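Local coordinates for G-protein alpha subunit Galpha7 (Naegleria fowleri, PDB 6NE6) that probably binds and hydrolyses GTP as the switching alpha subunit of a heterotrimeric G protein that relays signals inside the amoeba, at residues Leu13-Gly18 / Ile200-Ser205; Ser23-Gln28 / Phe175-Val180; Leu245-His250 / Val300-Ala305. One frame throughout, in Å; residues are numbered along the deposited sequence. Where two conformers were deposited one is given.

Contact 1: residues Leu13-Gly18 / Ile200-Ser205; sequences LLVGAG and ILFVCS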
# COMPACT_ATOMS: atom_id res chain seq x y z
N LEU A 13 -11.78 2.05 11.61
CA LEU A 13 -11.53 0.87 10.79
C LEU A 13 -10.91 1.28 9.47
O LEU A 13 -11.47 2.11 8.75
CB LEU A 13 -12.84 0.12 10.52
CG LEU A 13 -12.78 -1.08 9.57
CD1 LEU A 13 -11.88 -2.18 10.13
CD2 LEU A 13 -14.20 -1.62 9.30
N LEU A 14 -9.79 0.65 9.12
CA LEU A 14 -9.18 0.83 7.81
C LEU A 14 -9.83 -0.11 6.82
O LEU A 14 -9.93 -1.32 7.07
CB LEU A 14 -7.67 0.56 7.88
CG LEU A 14 -6.83 1.59 8.63
CD1 LEU A 14 -5.45 1.00 8.91
CD2 LEU A 14 -6.70 2.87 7.81
N VAL A 15 -10.27 0.44 5.68
CA VAL A 15 -10.95 -0.30 4.62
C VAL A 15 -10.28 0.08 3.31
O VAL A 15 -10.00 1.26 3.07
CB VAL A 15 -12.46 0.03 4.59
CG1 VAL A 15 -13.19 -0.65 3.45
CG2 VAL A 15 -13.11 -0.36 5.93
N GLY A 16 -9.98 -0.91 2.47
CA GLY A 16 -9.39 -0.62 1.18
C GLY A 16 -8.86 -1.89 0.53
O GLY A 16 -8.78 -2.95 1.15
N ALA A 17 -8.44 -1.73 -0.73
CA ALA A 17 -7.88 -2.84 -1.49
C ALA A 17 -6.50 -3.23 -0.95
O ALA A 17 -5.91 -2.57 -0.09
CB ALA A 17 -7.80 -2.47 -2.97
N GLY A 18 -6.00 -4.35 -1.49
CA GLY A 18 -4.76 -4.92 -1.01
C GLY A 18 -3.52 -4.11 -1.31
O GLY A 18 -2.50 -4.29 -0.64
N ILE A 200 -14.82 5.01 9.64
CA ILE A 200 -14.18 4.21 8.60
C ILE A 200 -13.27 5.13 7.80
O ILE A 200 -13.71 6.21 7.38
CB ILE A 200 -15.22 3.57 7.68
CG1 ILE A 200 -16.01 2.49 8.42
CG2 ILE A 200 -14.56 3.03 6.38
CD1 ILE A 200 -17.30 2.08 7.70
N LEU A 201 -12.03 4.70 7.58
CA LEU A 201 -11.12 5.36 6.65
C LEU A 201 -11.08 4.48 5.41
O LEU A 201 -10.47 3.41 5.42
CB LEU A 201 -9.72 5.52 7.23
CG LEU A 201 -9.58 6.24 8.57
CD1 LEU A 201 -8.12 6.56 8.83
CD2 LEU A 201 -10.44 7.51 8.59
N PHE A 202 -11.75 4.93 4.35
CA PHE A 202 -11.77 4.22 3.08
C PHE A 202 -10.54 4.67 2.30
O PHE A 202 -10.46 5.84 1.90
CB PHE A 202 -13.05 4.50 2.31
CG PHE A 202 -13.31 3.49 1.23
CD1 PHE A 202 -12.61 3.54 0.03
CD2 PHE A 202 -14.24 2.48 1.43
CE1 PHE A 202 -12.84 2.58 -0.95
CE2 PHE A 202 -14.47 1.54 0.46
CZ PHE A 202 -13.77 1.58 -0.74
N VAL A 203 -9.59 3.77 2.08
CA VAL A 203 -8.29 4.16 1.52
C VAL A 203 -8.23 3.74 0.06
O VAL A 203 -8.43 2.55 -0.26
CB VAL A 203 -7.14 3.52 2.30
CG1 VAL A 203 -5.79 4.02 1.75
CG2 VAL A 203 -7.27 3.80 3.80
N CYS A 204 -7.93 4.70 -0.82
CA CYS A 204 -7.78 4.45 -2.25
C CYS A 204 -6.46 5.02 -2.70
O CYS A 204 -6.03 6.07 -2.22
CB CYS A 204 -8.90 5.10 -3.07
SG CYS A 204 -10.52 4.35 -2.79
N SER A 205 -5.82 4.32 -3.64
CA SER A 205 -4.55 4.81 -4.17
C SER A 205 -4.77 5.89 -5.22
O SER A 205 -5.49 5.67 -6.20
CB SER A 205 -3.75 3.65 -4.77
OG SER A 205 -2.62 4.14 -5.48
O HOH W 1 -8.95 0.75 -2.07
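Val15 holds CG1 anti to its backbone N (chi1 176°), which splits its two methyls between neighbours on the strand of Ile200-Ser205. CG1 sits obliquely to the Phe202 ring, 3.9 Å from CD2 and equally near CE2. CG2, anti to the carbonyl carbon, meets CG2 of Ile200 at 3.7 Å. Beyond Val15, the Phe202 ring packs against Phe229 and Tyr232 of helix 221-235. On the other face of the sheet Leu14 has CG beside the backbone N (chi1 -71°), and its CD2 reaches across to CB of Leu201 at 4.1 Å and to CG2 of Val203; Ile25 of helix 22-32 covers this side. The two strands are parallel neighbours in the sheet of a Ras-like P-loop domain, and Gly16 opens a sequence that fits the Walker A loop. Leu201 N donates to Leu13 O, Val15 N to Leu201 O, and Val203 N to Val15 O, the last at 2.7 Å. One step on, the chains diverge: Ala17 N and Val203 O are 4.3 Å apart and are bridged by a water that accepts from Ala17 N at 2.9 Å and donates to Val203 O at 2.6 Å.

Contact 2: residues Ser23-Gln28 / Phe175-Val180; sequences STIFKQ and FCMIDV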
# COMPACT_ATOMS: atom_id res chain seq x y z
N SER A 23 -2.34 -0.78 4.85
CA SER A 23 -1.43 -1.40 5.82
C SER A 23 -0.25 -0.49 6.15
O SER A 23 0.29 -0.56 7.26
CB SER A 23 -0.94 -2.76 5.31
OG SER A 23 -0.15 -2.61 4.14
N THR A 24 0.18 0.35 5.20
CA THR A 24 1.20 1.35 5.49
C THR A 24 0.73 2.30 6.58
O THR A 24 1.50 2.64 7.50
CB THR A 24 1.54 2.16 4.23
OG1 THR A 24 1.80 1.25 3.16
CG2 THR A 24 2.77 3.04 4.47
N ILE A 25 -0.53 2.74 6.50
CA ILE A 25 -1.09 3.61 7.52
C ILE A 25 -1.01 2.94 8.88
O ILE A 25 -0.63 3.56 9.88
CB ILE A 25 -2.54 3.98 7.17
CG1 ILE A 25 -2.55 4.81 5.89
CG2 ILE A 25 -3.16 4.76 8.32
CD1 ILE A 25 -3.94 5.26 5.48
N PHE A 26 -1.41 1.66 8.95
CA PHE A 26 -1.42 0.98 10.24
C PHE A 26 -0.00 0.85 10.79
O PHE A 26 0.23 1.08 11.98
CB PHE A 26 -2.07 -0.41 10.14
CG PHE A 26 -2.23 -1.07 11.49
CD1 PHE A 26 -3.34 -0.81 12.27
CD2 PHE A 26 -1.25 -1.91 11.99
CE1 PHE A 26 -3.49 -1.39 13.53
CE2 PHE A 26 -1.40 -2.49 13.26
CZ PHE A 26 -2.52 -2.22 14.02
N LYS A 27 0.95 0.47 9.95
CA LYS A 27 2.32 0.29 10.43
C LYS A 27 2.93 1.61 10.87
O LYS A 27 3.68 1.66 11.86
CB LYS A 27 3.17 -0.39 9.36
CG LYS A 27 2.85 -1.87 9.21
CD LYS A 27 3.71 -2.52 8.12
CE LYS A 27 3.37 -2.00 6.72
NZ LYS A 27 3.91 -2.90 5.66
N GLN A 28 2.61 2.70 10.17
CA GLN A 28 3.09 4.01 10.61
C GLN A 28 2.48 4.39 11.95
O GLN A 28 3.15 4.98 12.81
CB GLN A 28 2.79 5.08 9.57
CG GLN A 28 3.57 4.91 8.29
CD GLN A 28 5.01 5.39 8.38
OE1 GLN A 28 5.73 5.10 9.35
NE2 GLN A 28 5.44 6.14 7.37
N PHE A 175 -8.93 6.10 21.58
CA PHE A 175 -9.18 5.72 20.20
C PHE A 175 -8.46 4.41 19.91
O PHE A 175 -7.57 3.99 20.64
CB PHE A 175 -8.66 6.76 19.20
CG PHE A 175 -9.42 8.03 19.15
CD1 PHE A 175 -10.30 8.27 18.10
CD2 PHE A 175 -9.21 9.03 20.10
CE1 PHE A 175 -11.00 9.48 18.02
CE2 PHE A 175 -9.91 10.23 20.03
CZ PHE A 175 -10.80 10.45 18.99
N CYS A 176 -8.80 3.81 18.78
CA CYS A 176 -7.90 2.80 18.24
C CYS A 176 -8.13 2.70 16.75
O CYS A 176 -9.20 3.01 16.22
CB CYS A 176 -8.08 1.44 18.90
SG CYS A 176 -9.45 0.55 18.21
N MET A 177 -7.06 2.32 16.06
CA MET A 177 -7.14 2.04 14.64
C MET A 177 -7.09 0.53 14.42
O MET A 177 -6.32 -0.18 15.07
CB MET A 177 -6.01 2.73 13.87
CG MET A 177 -6.02 2.39 12.39
SD MET A 177 -4.80 3.38 11.51
CE MET A 177 -5.50 5.00 11.71
N ILE A 178 -7.96 0.06 13.52
CA ILE A 178 -8.14 -1.37 13.26
C ILE A 178 -7.73 -1.69 11.83
O ILE A 178 -8.14 -1.00 10.89
CB ILE A 178 -9.61 -1.79 13.46
CG1 ILE A 178 -10.09 -1.40 14.85
CG2 ILE A 178 -9.79 -3.29 13.16
CD1 ILE A 178 -11.61 -1.41 14.95
N ASP A 179 -6.96 -2.77 11.65
CA ASP A 179 -6.79 -3.41 10.35
C ASP A 179 -7.03 -4.89 10.58
O ASP A 179 -6.39 -5.49 11.45
CB ASP A 179 -5.39 -3.15 9.78
CG ASP A 179 -5.24 -3.59 8.33
OD1 ASP A 179 -6.27 -3.80 7.66
OD2 ASP A 179 -4.09 -3.71 7.86
N VAL A 180 -7.98 -5.47 9.85
CA VAL A 180 -8.43 -6.83 10.14
C VAL A 180 -8.71 -7.58 8.85
O VAL A 180 -9.34 -7.05 7.93
CB VAL A 180 -9.68 -6.83 11.06
CG1 VAL A 180 -10.78 -5.97 10.47
CG2 VAL A 180 -10.17 -8.25 11.30
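The Phe26 ring turns its edge to the backbone of the opposing strand, with CE1 3.4 Å from Met177 O and this oxygen lying in the ring plane. CD1 of the same ring is 4.0 Å from CB of Asp179, which approaches obliquely, the ring and carboxylate planes being 51° apart. With chi1 at -174°, CG of Phe26 is anti to the backbone N, beside the carbonyl carbon. Next to it, in the conformer described, SD of Met177 packs on CG2 of Ile25 at 3.8 Å, the two side chains crossing at about a right angle. At the start of the helix segment, CB of Ser23 lies 4.2 Å from OD2 of Asp179. The polar end of Asp179 is settled from outside: Thr160 OG1 hydrogen-bonds OD2, and Lys22 NZ makes a long, weak ion pair with OD1. Further out, Ile164 of the edge strand touches Phe26, and Leu14 of the central strand touches Met177. A helix entered from a probable P-loop and packed on a strand that ends at Asp179-Val180, at the start of a DxxG sequence, is typical of Ras-like GTPases, G-protein alpha subunits among them; Ser23 and Asp179 fit the Walker A serine and the DxxG aspartate beside the nucleotide site.

Contact 3: residues Leu245-His250 / Val300-Ala305; sequences LLLNKH and VFFVTA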
# COMPACT_ATOMS: atom_id res chain seq x y z
N LEU A 245 -12.85 9.45 3.13
CA LEU A 245 -12.11 8.94 1.98
C LEU A 245 -10.68 9.46 2.06
O LEU A 245 -10.47 10.68 2.14
CB LEU A 245 -12.76 9.38 0.66
CG LEU A 245 -12.01 8.93 -0.60
CD1 LEU A 245 -11.96 7.40 -0.71
CD2 LEU A 245 -12.63 9.56 -1.85
N LEU A 246 -9.71 8.55 2.04
CA LEU A 246 -8.29 8.90 2.06
C LEU A 246 -7.69 8.53 0.71
O LEU A 246 -7.64 7.35 0.35
CB LEU A 246 -7.57 8.17 3.19
CG LEU A 246 -7.54 8.85 4.55
CD1 LEU A 246 -8.95 9.03 5.11
CD2 LEU A 246 -6.67 8.00 5.48
N LEU A 247 -7.25 9.54 -0.04
CA LEU A 247 -6.61 9.30 -1.34
C LEU A 247 -5.11 9.27 -1.05
O LEU A 247 -4.49 10.31 -0.84
CB LEU A 247 -7.02 10.37 -2.35
CG LEU A 247 -8.52 10.33 -2.68
CD1 LEU A 247 -8.97 11.52 -3.54
CD2 LEU A 247 -8.90 9.03 -3.36
N ASN A 248 -4.56 8.06 -1.02
CA ASN A 248 -3.24 7.76 -0.51
C ASN A 248 -2.22 7.72 -1.65
O ASN A 248 -2.56 7.81 -2.83
CB ASN A 248 -3.28 6.43 0.26
CG ASN A 248 -2.00 6.11 0.99
OD1 ASN A 248 -1.29 6.99 1.46
ND2 ASN A 248 -1.70 4.82 1.09
N LYS A 249 -0.95 7.62 -1.27
CA LYS A 249 0.17 7.61 -2.22
C LYS A 249 0.24 8.91 -3.02
O LYS A 249 0.65 8.91 -4.18
CB LYS A 249 0.12 6.38 -3.14
CG LYS A 249 -0.07 5.06 -2.39
CD LYS A 249 0.04 3.86 -3.32
CE LYS A 249 -0.18 2.56 -2.57
NZ LYS A 249 0.05 1.38 -3.47
N HIS A 250 -0.12 10.01 -2.37
CA HIS A 250 -0.17 11.31 -3.04
C HIS A 250 1.18 11.68 -3.65
O HIS A 250 1.25 12.11 -4.80
CB HIS A 250 -0.62 12.39 -2.04
CG HIS A 250 -0.49 13.79 -2.55
ND1 HIS A 250 0.69 14.49 -2.49
CD2 HIS A 250 -1.41 14.63 -3.09
CE1 HIS A 250 0.51 15.69 -3.01
NE2 HIS A 250 -0.76 15.81 -3.37
N VAL A 300 -12.87 14.28 2.62
CA VAL A 300 -11.90 13.62 1.74
C VAL A 300 -10.54 14.24 2.00
O VAL A 300 -10.41 15.46 2.08
CB VAL A 300 -12.27 13.78 0.25
CG1 VAL A 300 -11.19 13.17 -0.63
CG2 VAL A 300 -13.63 13.14 -0.06
N PHE A 301 -9.51 13.39 2.18
CA PHE A 301 -8.16 13.85 2.49
C PHE A 301 -7.17 13.21 1.53
O PHE A 301 -7.27 12.02 1.21
CB PHE A 301 -7.73 13.50 3.93
CG PHE A 301 -8.51 14.20 5.01
CD1 PHE A 301 -8.08 15.41 5.52
CD2 PHE A 301 -9.66 13.63 5.53
CE1 PHE A 301 -8.80 16.06 6.53
CE2 PHE A 301 -10.38 14.27 6.54
CZ PHE A 301 -9.95 15.48 7.03
N PHE A 302 -6.20 14.01 1.08
CA PHE A 302 -5.04 13.46 0.38
C PHE A 302 -3.99 13.12 1.42
O PHE A 302 -3.80 13.87 2.39
CB PHE A 302 -4.47 14.47 -0.62
CG PHE A 302 -5.42 14.85 -1.71
CD1 PHE A 302 -5.66 13.98 -2.77
CD2 PHE A 302 -6.07 16.07 -1.69
CE1 PHE A 302 -6.52 14.33 -3.79
CE2 PHE A 302 -6.94 16.42 -2.71
CZ PHE A 302 -7.17 15.54 -3.75
N VAL A 303 -3.26 12.02 1.21
CA VAL A 303 -2.24 11.63 2.18
C VAL A 303 -1.13 10.86 1.48
O VAL A 303 -1.32 10.27 0.41
CB VAL A 303 -2.85 10.81 3.34
CG1 VAL A 303 -3.30 9.46 2.86
CG2 VAL A 303 -1.86 10.69 4.50
N THR A 304 0.06 10.89 2.07
CA THR A 304 1.16 10.01 1.68
C THR A 304 1.53 9.23 2.93
O THR A 304 2.22 9.76 3.80
CB THR A 304 2.34 10.78 1.12
OG1 THR A 304 1.92 11.51 -0.04
CG2 THR A 304 3.45 9.81 0.70
N ALA A 305 1.03 8.00 3.03
CA ALA A 305 1.23 7.21 4.25
C ALA A 305 2.71 6.96 4.52
O ALA A 305 3.11 6.83 5.68
CB ALA A 305 0.48 5.88 4.15
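Strands 245-248 and 300-302 run parallel, their axes 4.7 Å apart at closest approach and 18° apart in direction, joined by bonds from Phe301 N to Leu245 O, Leu247 N to Phe301 O and Val303 N to Leu247 O. They are the last two strands of the Ras-like sheet; Asn248 and Lys249 fit the guanine-recognition NKxD motif, and the turn at Thr304-Ala305 lies where G alpha subunits carry the TCAT loop. On one face Leu247 and Phe302 lie side by side, CD1 of the leucine 3.7 Å from CE1 of the ring and 4.0 Å from CG1 of Val300. His250 lays CD2 3.9 Å from CB of Phe302, while its NE2 is hydrogen-bonded to Lys281 NZ. Its backbone N donates to Val303 O at 3.0 Å, tying the start of helix 250-258 to the neighbouring turn. In the Asn248 side chain, chi1 of -173° sets CG beside CB of Ala305 and CG1 of Val303; ND2 donates to Ser20 O of the probable P-loop. OD1 is gripped twice, by a weak bond from Lys249 N and by Ala305 N at 3.0 Å, which approaches in the plane of the amide; CG1 of Val303 packs beside the same oxygen at 3.5 Å.

Overall arrangement
All three contacts involve one six-stranded sheet. Contacts 1 and 3 each pair parallel strands through backbone bonds, whereas contact 2 presses helix 22-32 on the sheet by packing, without hydrogen bonds between its two segments. Contacts 2 and 3 are buried; contact 1, partly exposed around Val15 and Gly16, is less enclosed. The strands of contact 1 form the bridge between the others: Leu14 N probably bonds Ile178 O on one flank, and Phe202 O and Cys204 O receive Leu246 N and Asn248 N on the other. Helix 22-32 closes the circuit, since Gln28 NE2 probably bonds Ala305 O. Polar side-chain bonding gathers at the C-terminal ends of the strands, where the nucleotide site of this family lies.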